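Local atomic coordinates of 11S globulin subunit beta (Cucurbita maxima, PDB entry 2E9Q), a protein that serves as a seed storage protein, a hexameric nutrient reservoir whose subunits each carry an acidic and a basic chain joined by a disulfide bond. Residues T340-A354 / R392-I406. Numbering follows the deposited sequence.
Sequences TVNSHSVMYATRGNA and RGFEWIAFKTNDNAI
Met347 and Trp396 meet on one face of an antiparallel strand pair, 345-350 with 393-400, in the C-terminal cupin beta-barrel. With CG anti to the backbone N (chi1 174°), the Met347 chain runs out over the indole, and a bend at chi3 (-68°) lays CE on the five-membered ring, 3.3 Å from Trp396 NE1. Met347 SD makes Met-aromatic contacts with both rings, over the Trp396 face and at the Phe394 edge, 3.8 Å from Phe394 CE1; Ala354 CB covers a face of Phe394. Farther along this side Lys400 NZ donates to Ser345 OG at 2.7 Å. On the other sheet face Val346 and Phe399 pack on Phe160 of strand 155-162, in the N-terminal cupin half. At one end, the Asn342 amide ties down the loop that follows strand 393-400: OD1 accepts from Ile406 N, and ND2 reaches Asn404 O in a nearly straight bond (2.7 Å, 176°). A leucine here would probably leave Ile406 N and Asn404 O without these mates and free that loop to shift. Nearby, Thr401 OG1 accepts from His344 N and also bonds Gln169 of the second subunit. At the opposite end a classic beta bulge sets Thr350 N and Arg351 N on the same face of the Glu395 carbonyl, 2.7 and 3.2 Å from Glu395 O.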
loop_
_atom_site.group_PDB
_atom_site.type_symbol
_atom_site.label_atom_id
_atom_site.label_comp_id
_atom_site.label_asym_id
_atom_site.label_seq_id
_atom_site.Cartn_x
_atom_site.Cartn_y
_atom_site.Cartn_z
ATOM N N THR A 340 18.289 -8.743 5.027
ATOM C CA THR A 340 17.701 -7.425 5.059
ATOM C C THR A 340 16.319 -7.591 5.629
ATOM O O THR A 340 15.502 -8.352 5.113
ATOM C CB THR A 340 17.613 -6.812 3.672
ATOM O OG1 THR A 340 18.930 -6.710 3.129
ATOM C CG2 THR A 340 16.979 -5.415 3.746
ATOM N N VAL A 341 16.052 -6.866 6.700
ATOM C CA VAL A 341 14.779 -6.989 7.356
ATOM C C VAL A 341 13.612 -6.323 6.665
ATOM O O VAL A 341 12.476 -6.758 6.830
ATOM C CB VAL A 341 14.864 -6.479 8.825
ATOM C CG1 VAL A 341 16.308 -6.089 9.170
ATOM C CG2 VAL A 341 13.910 -5.315 9.049
ATOM N N ASN A 342 13.875 -5.292 5.873
ATOM C CA ASN A 342 12.772 -4.576 5.265
ATOM C C ASN A 342 12.736 -4.429 3.753
ATOM O O ASN A 342 11.968 -3.613 3.246
ATOM C CB ASN A 342 12.678 -3.196 5.903
ATOM C CG ASN A 342 13.899 -2.354 5.621
ATOM O OD1 ASN A 342 14.989 -2.881 5.393
ATOM N ND2 ASN A 342 13.730 -1.040 5.647
ATOM N N SER A 343 13.554 -5.179 3.020
ATOM C CA SER A 343 13.473 -5.080 1.567
ATOM C C SER A 343 14.165 -6.201 0.814
ATOM O O SER A 343 14.896 -7.007 1.395
ATOM C CB SER A 343 14.029 -3.743 1.075
ATOM O OG SER A 343 15.437 -3.746 1.076
ATOM N N HIS A 344 13.896 -6.254 -0.485
ATOM C CA HIS A 344 14.519 -7.237 -1.346
ATOM C C HIS A 344 15.822 -6.578 -1.745
ATOM O O HIS A 344 15.958 -5.348 -1.667
ATOM C CB HIS A 344 13.667 -7.491 -2.589
ATOM C CG HIS A 344 12.297 -7.999 -2.281
ATOM N ND1 HIS A 344 12.074 -9.240 -1.724
ATOM C CD2 HIS A 344 11.080 -7.429 -2.437
ATOM C CE1 HIS A 344 10.775 -9.412 -1.550
ATOM N NE2 HIS A 344 10.150 -8.328 -1.974
ATOM N N SER A 345 16.784 -7.377 -2.171
ATOM C CA SER A 345 18.060 -6.825 -2.561
ATOM C C SER A 345 18.419 -7.402 -3.920
ATOM O O SER A 345 18.719 -8.593 -4.042
ATOM C CB SER A 345 19.108 -7.176 -1.500
ATOM O OG SER A 345 20.371 -6.610 -1.811
ATOM N N VAL A 346 18.377 -6.555 -4.942
ATOM C CA VAL A 346 18.674 -6.986 -6.299
ATOM C C VAL A 346 20.110 -6.633 -6.692
ATOM O O VAL A 346 20.415 -5.505 -7.092
ATOM C CB VAL A 346 17.658 -6.358 -7.273
ATOM C CG1 VAL A 346 17.787 -6.967 -8.647
ATOM C CG2 VAL A 346 16.249 -6.564 -6.735
ATOM N N MET A 347 20.988 -7.627 -6.578
ATOM C CA MET A 347 22.408 -7.458 -6.877
ATOM C C MET A 347 22.871 -7.669 -8.313
ATOM O O MET A 347 22.673 -8.733 -8.891
ATOM C CB MET A 347 23.232 -8.371 -5.972
ATOM C CG MET A 347 24.704 -8.377 -6.317
ATOM S SD MET A 347 25.676 -9.398 -5.222
ATOM C CE MET A 347 25.551 -8.507 -3.795
ATOM N N TYR A 348 23.492 -6.643 -8.879
ATOM C CA TYR A 348 24.056 -6.713 -10.221
ATOM C C TYR A 348 25.582 -6.662 -10.046
ATOM O O TYR A 348 26.118 -5.696 -9.493
ATOM C CB TYR A 348 23.616 -5.529 -11.074
ATOM C CG TYR A 348 24.323 -5.480 -12.402
ATOM C CD1 TYR A 348 23.842 -6.191 -13.498
ATOM C CD2 TYR A 348 25.517 -4.763 -12.550
ATOM C CE1 TYR A 348 24.536 -6.198 -14.716
ATOM C CE2 TYR A 348 26.210 -4.761 -13.756
ATOM C CZ TYR A 348 25.722 -5.477 -14.834
ATOM O OH TYR A 348 26.410 -5.464 -16.032
ATOM N N ALA A 349 26.276 -7.694 -10.516
ATOM C CA ALA A 349 27.728 -7.752 -10.389
ATOM C C ALA A 349 28.405 -6.862 -11.433
ATOM O O ALA A 349 28.217 -7.054 -12.632
ATOM C CB ALA A 349 28.199 -9.194 -10.532
ATOM N N THR A 350 29.184 -5.883 -10.979
ATOM C CA THR A 350 29.858 -4.976 -11.913
ATOM C C THR A 350 31.255 -5.455 -12.284
ATOM O O THR A 350 31.806 -5.032 -13.287
ATOM C CB THR A 350 29.975 -3.547 -11.343
ATOM O OG1 THR A 350 30.614 -3.599 -10.064
ATOM C CG2 THR A 350 28.599 -2.919 -11.191
ATOM N N ARG A 351 31.825 -6.338 -11.477
ATOM C CA ARG A 351 33.155 -6.856 -11.775
ATOM C C ARG A 351 33.505 -8.066 -10.933
ATOM O O ARG A 351 33.024 -8.216 -9.819
ATOM C CB ARG A 351 34.212 -5.776 -11.538
ATOM C CG ARG A 351 34.991 -5.378 -12.780
ATOM C CD ARG A 351 36.302 -4.767 -12.354
ATOM N NE ARG A 351 36.956 -5.675 -11.423
ATOM C CZ ARG A 351 37.451 -5.315 -10.249
ATOM N NH1 ARG A 351 38.021 -6.223 -9.463
ATOM N NH2 ARG A 351 37.380 -4.050 -9.864
ATOM N N GLY A 352 34.361 -8.928 -11.466
ATOM C CA GLY A 352 34.775 -10.100 -10.719
ATOM C C GLY A 352 33.723 -11.186 -10.614
ATOM O O GLY A 352 32.821 -11.298 -11.449
ATOM N N ASN A 353 33.842 -12.001 -9.577
ATOM C CA ASN A 353 32.888 -13.071 -9.357
ATOM C C ASN A 353 32.995 -13.457 -7.903
ATOM O O ASN A 353 33.947 -13.082 -7.231
ATOM C CB ASN A 353 33.186 -14.279 -10.258
ATOM C CG ASN A 353 34.468 -14.999 -9.876
ATOM O OD1 ASN A 353 35.557 -14.632 -10.318
ATOM N ND2 ASN A 353 34.340 -16.025 -9.036
ATOM N N ALA A 354 32.011 -14.193 -7.410
ATOM C CA ALA A 354 32.017 -14.597 -6.019
ATOM C C ALA A 354 31.125 -15.805 -5.810
ATOM O O ALA A 354 30.244 -16.092 -6.623
ATOM C CB ALA A 354 31.523 -13.452 -5.160
ATOM N N ARG A 392 39.776 -12.644 -8.293
ATOM C CA ARG A 392 39.701 -11.383 -9.006
ATOM C C ARG A 392 38.882 -10.369 -8.209
ATOM O O ARG A 392 38.587 -9.285 -8.695
ATOM C CB ARG A 392 39.044 -11.602 -10.369
ATOM C CG ARG A 392 39.286 -12.987 -10.963
ATOM C CD ARG A 392 38.778 -13.107 -12.402
ATOM N NE ARG A 392 37.379 -12.700 -12.563
ATOM C CZ ARG A 392 36.656 -12.937 -13.658
ATOM N NH1 ARG A 392 37.199 -13.583 -14.687
ATOM N NH2 ARG A 392 35.394 -12.524 -13.733
ATOM N N GLY A 393 38.523 -10.722 -6.982
ATOM C CA GLY A 393 37.706 -9.831 -6.185
ATOM C C GLY A 393 36.289 -9.822 -6.747
ATOM O O GLY A 393 36.042 -10.399 -7.806
ATOM N N PHE A 394 35.365 -9.165 -6.049
ATOM C CA PHE A 394 33.967 -9.088 -6.480
ATOM C C PHE A 394 33.431 -7.695 -6.174
ATOM O O PHE A 394 33.642 -7.165 -5.083
ATOM C CB PHE A 394 33.143 -10.151 -5.756
ATOM C CG PHE A 394 31.707 -10.210 -6.181
ATOM C CD1 PHE A 394 30.689 -9.920 -5.277
ATOM C CD2 PHE A 394 31.366 -10.613 -7.461
ATOM C CE1 PHE A 394 29.350 -10.040 -5.645
ATOM C CE2 PHE A 394 30.029 -10.737 -7.841
ATOM C CZ PHE A 394 29.020 -10.452 -6.932
ATOM N N GLU A 395 32.721 -7.128 -7.144
ATOM C CA GLU A 395 32.189 -5.776 -7.053
ATOM C C GLU A 395 30.755 -5.699 -7.586
ATOM O O GLU A 395 30.432 -6.310 -8.610
ATOM C CB GLU A 395 33.102 -4.799 -7.801
ATOM C CG GLU A 395 34.318 -4.406 -6.979
ATOM C CD GLU A 395 35.428 -3.782 -7.800
ATOM O OE1 GLU A 395 35.154 -2.857 -8.590
ATOM O OE2 GLU A 395 36.585 -4.219 -7.643
ATOM N N TRP A 396 29.899 -4.935 -6.908
ATOM C CA TRP A 396 28.503 -4.862 -7.328
ATOM C C TRP A 396 27.708 -3.640 -6.888
ATOM O O TRP A 396 28.152 -2.829 -6.072
ATOM C CB TRP A 396 27.768 -6.084 -6.783
ATOM C CG TRP A 396 27.498 -5.966 -5.320
ATOM C CD1 TRP A 396 26.368 -5.473 -4.733
ATOM C CD2 TRP A 396 28.412 -6.249 -4.252
ATOM N NE1 TRP A 396 26.520 -5.427 -3.370
ATOM C CE2 TRP A 396 27.766 -5.899 -3.046
ATOM C CE3 TRP A 396 29.716 -6.759 -4.199
ATOM C CZ2 TRP A 396 28.375 -6.044 -1.798
ATOM C CZ3 TRP A 396 30.331 -6.904 -2.958
ATOM C CH2 TRP A 396 29.655 -6.545 -1.771
ATOM N N ILE A 397 26.501 -3.558 -7.435
ATOM C CA ILE A 397 25.538 -2.531 -7.085
ATOM C C ILE A 397 24.259 -3.304 -6.747
ATOM O O ILE A 397 23.741 -4.077 -7.570
ATOM C CB ILE A 397 25.269 -1.547 -8.249
ATOM C CG1 ILE A 397 24.280 -0.486 -7.790
ATOM C CG2 ILE A 397 24.731 -2.265 -9.458
ATOM C CD1 ILE A 397 24.777 0.326 -6.621
ATOM N N ALA A 398 23.774 -3.111 -5.527
ATOM C CA ALA A 398 22.578 -3.789 -5.053
ATOM C C ALA A 398 21.405 -2.833 -4.843
ATOM O O ALA A 398 21.440 -1.997 -3.945
ATOM C CB ALA A 398 22.885 -4.506 -3.754
ATOM N N PHE A 399 20.367 -2.971 -5.658
ATOM C CA PHE A 399 19.190 -2.118 -5.539
ATOM C C PHE A 399 18.235 -2.658 -4.475
ATOM O O PHE A 399 18.006 -3.870 -4.391
ATOM C CB PHE A 399 18.464 -2.015 -6.882
ATOM C CG PHE A 399 19.345 -1.578 -8.005
ATOM C CD1 PHE A 399 20.014 -2.515 -8.789
ATOM C CD2 PHE A 399 19.528 -0.219 -8.272
ATOM C CE1 PHE A 399 20.857 -2.110 -9.833
ATOM C CE2 PHE A 399 20.366 0.204 -9.308
ATOM C CZ PHE A 399 21.033 -0.745 -10.093
ATOM N N LYS A 400 17.692 -1.743 -3.673
ATOM C CA LYS A 400 16.773 -2.072 -2.593
ATOM C C LYS A 400 15.369 -1.574 -2.910
ATOM O O LYS A 400 15.200 -0.489 -3.461
ATOM C CB LYS A 400 17.249 -1.423 -1.290
ATOM C CG LYS A 400 18.721 -1.652 -0.974
ATOM C CD LYS A 400 19.054 -3.116 -0.720
ATOM C CE LYS A 400 20.541 -3.265 -0.445
ATOM N NZ LYS A 400 20.944 -4.649 -0.106
ATOM N N THR A 401 14.367 -2.370 -2.555
ATOM C CA THR A 401 12.976 -2.009 -2.787
ATOM C C THR A 401 12.388 -1.281 -1.574
ATOM O O THR A 401 11.238 -1.510 -1.199
ATOM C CB THR A 401 12.132 -3.250 -3.049
ATOM O OG1 THR A 401 12.273 -4.138 -1.939
ATOM C CG2 THR A 401 12.591 -3.955 -4.330
ATOM N N ASN A 402 13.196 -0.431 -0.947
ATOM C CA ASN A 402 12.768 0.358 0.203
ATOM C C ASN A 402 13.662 1.609 0.219
ATOM O O ASN A 402 14.789 1.566 -0.283
ATOM C CB ASN A 402 12.958 -0.432 1.499
ATOM C CG ASN A 402 12.088 0.087 2.629
ATOM O OD1 ASN A 402 10.929 -0.304 2.762
ATOM N ND2 ASN A 402 12.637 0.982 3.441
ATOM N N ASP A 403 13.181 2.719 0.775
ATOM C CA ASP A 403 14.015 3.919 0.800
ATOM C C ASP A 403 15.108 3.821 1.854
ATOM O O ASP A 403 16.002 4.660 1.909
ATOM C CB ASP A 403 13.184 5.201 1.013
ATOM C CG ASP A 403 12.502 5.272 2.382
ATOM O OD1 ASP A 403 12.866 4.541 3.323
ATOM O OD2 ASP A 403 11.589 6.107 2.518
ATOM N N ASN A 404 15.046 2.778 2.674
ATOM C CA ASN A 404 16.037 2.593 3.728
ATOM C C ASN A 404 16.244 1.125 4.141
ATOM O O ASN A 404 15.746 0.685 5.184
ATOM C CB ASN A 404 15.636 3.422 4.952
ATOM C CG ASN A 404 16.574 3.218 6.118
ATOM O OD1 ASN A 404 17.793 3.357 5.982
ATOM N ND2 ASN A 404 16.016 2.882 7.276
ATOM N N ALA A 405 16.995 0.385 3.335
ATOM C CA ALA A 405 17.271 -1.025 3.600
ATOM C C ALA A 405 18.095 -1.241 4.867
ATOM O O ALA A 405 19.166 -0.673 5.032
ATOM C CB ALA A 405 17.990 -1.644 2.409
ATOM N N ILE A 406 17.593 -2.077 5.758
ATOM C CA ILE A 406 18.296 -2.361 6.996
ATOM C C ILE A 406 18.816 -3.793 7.002
ATOM O O ILE A 406 18.040 -4.745 6.832
ATOM C CB ILE A 406 17.376 -2.211 8.204
ATOM C CG1 ILE A 406 16.769 -0.809 8.235
ATOM C CG2 ILE A 406 18.159 -2.527 9.476
ATOM C CD1 ILE A 406 15.585 -0.678 9.190
#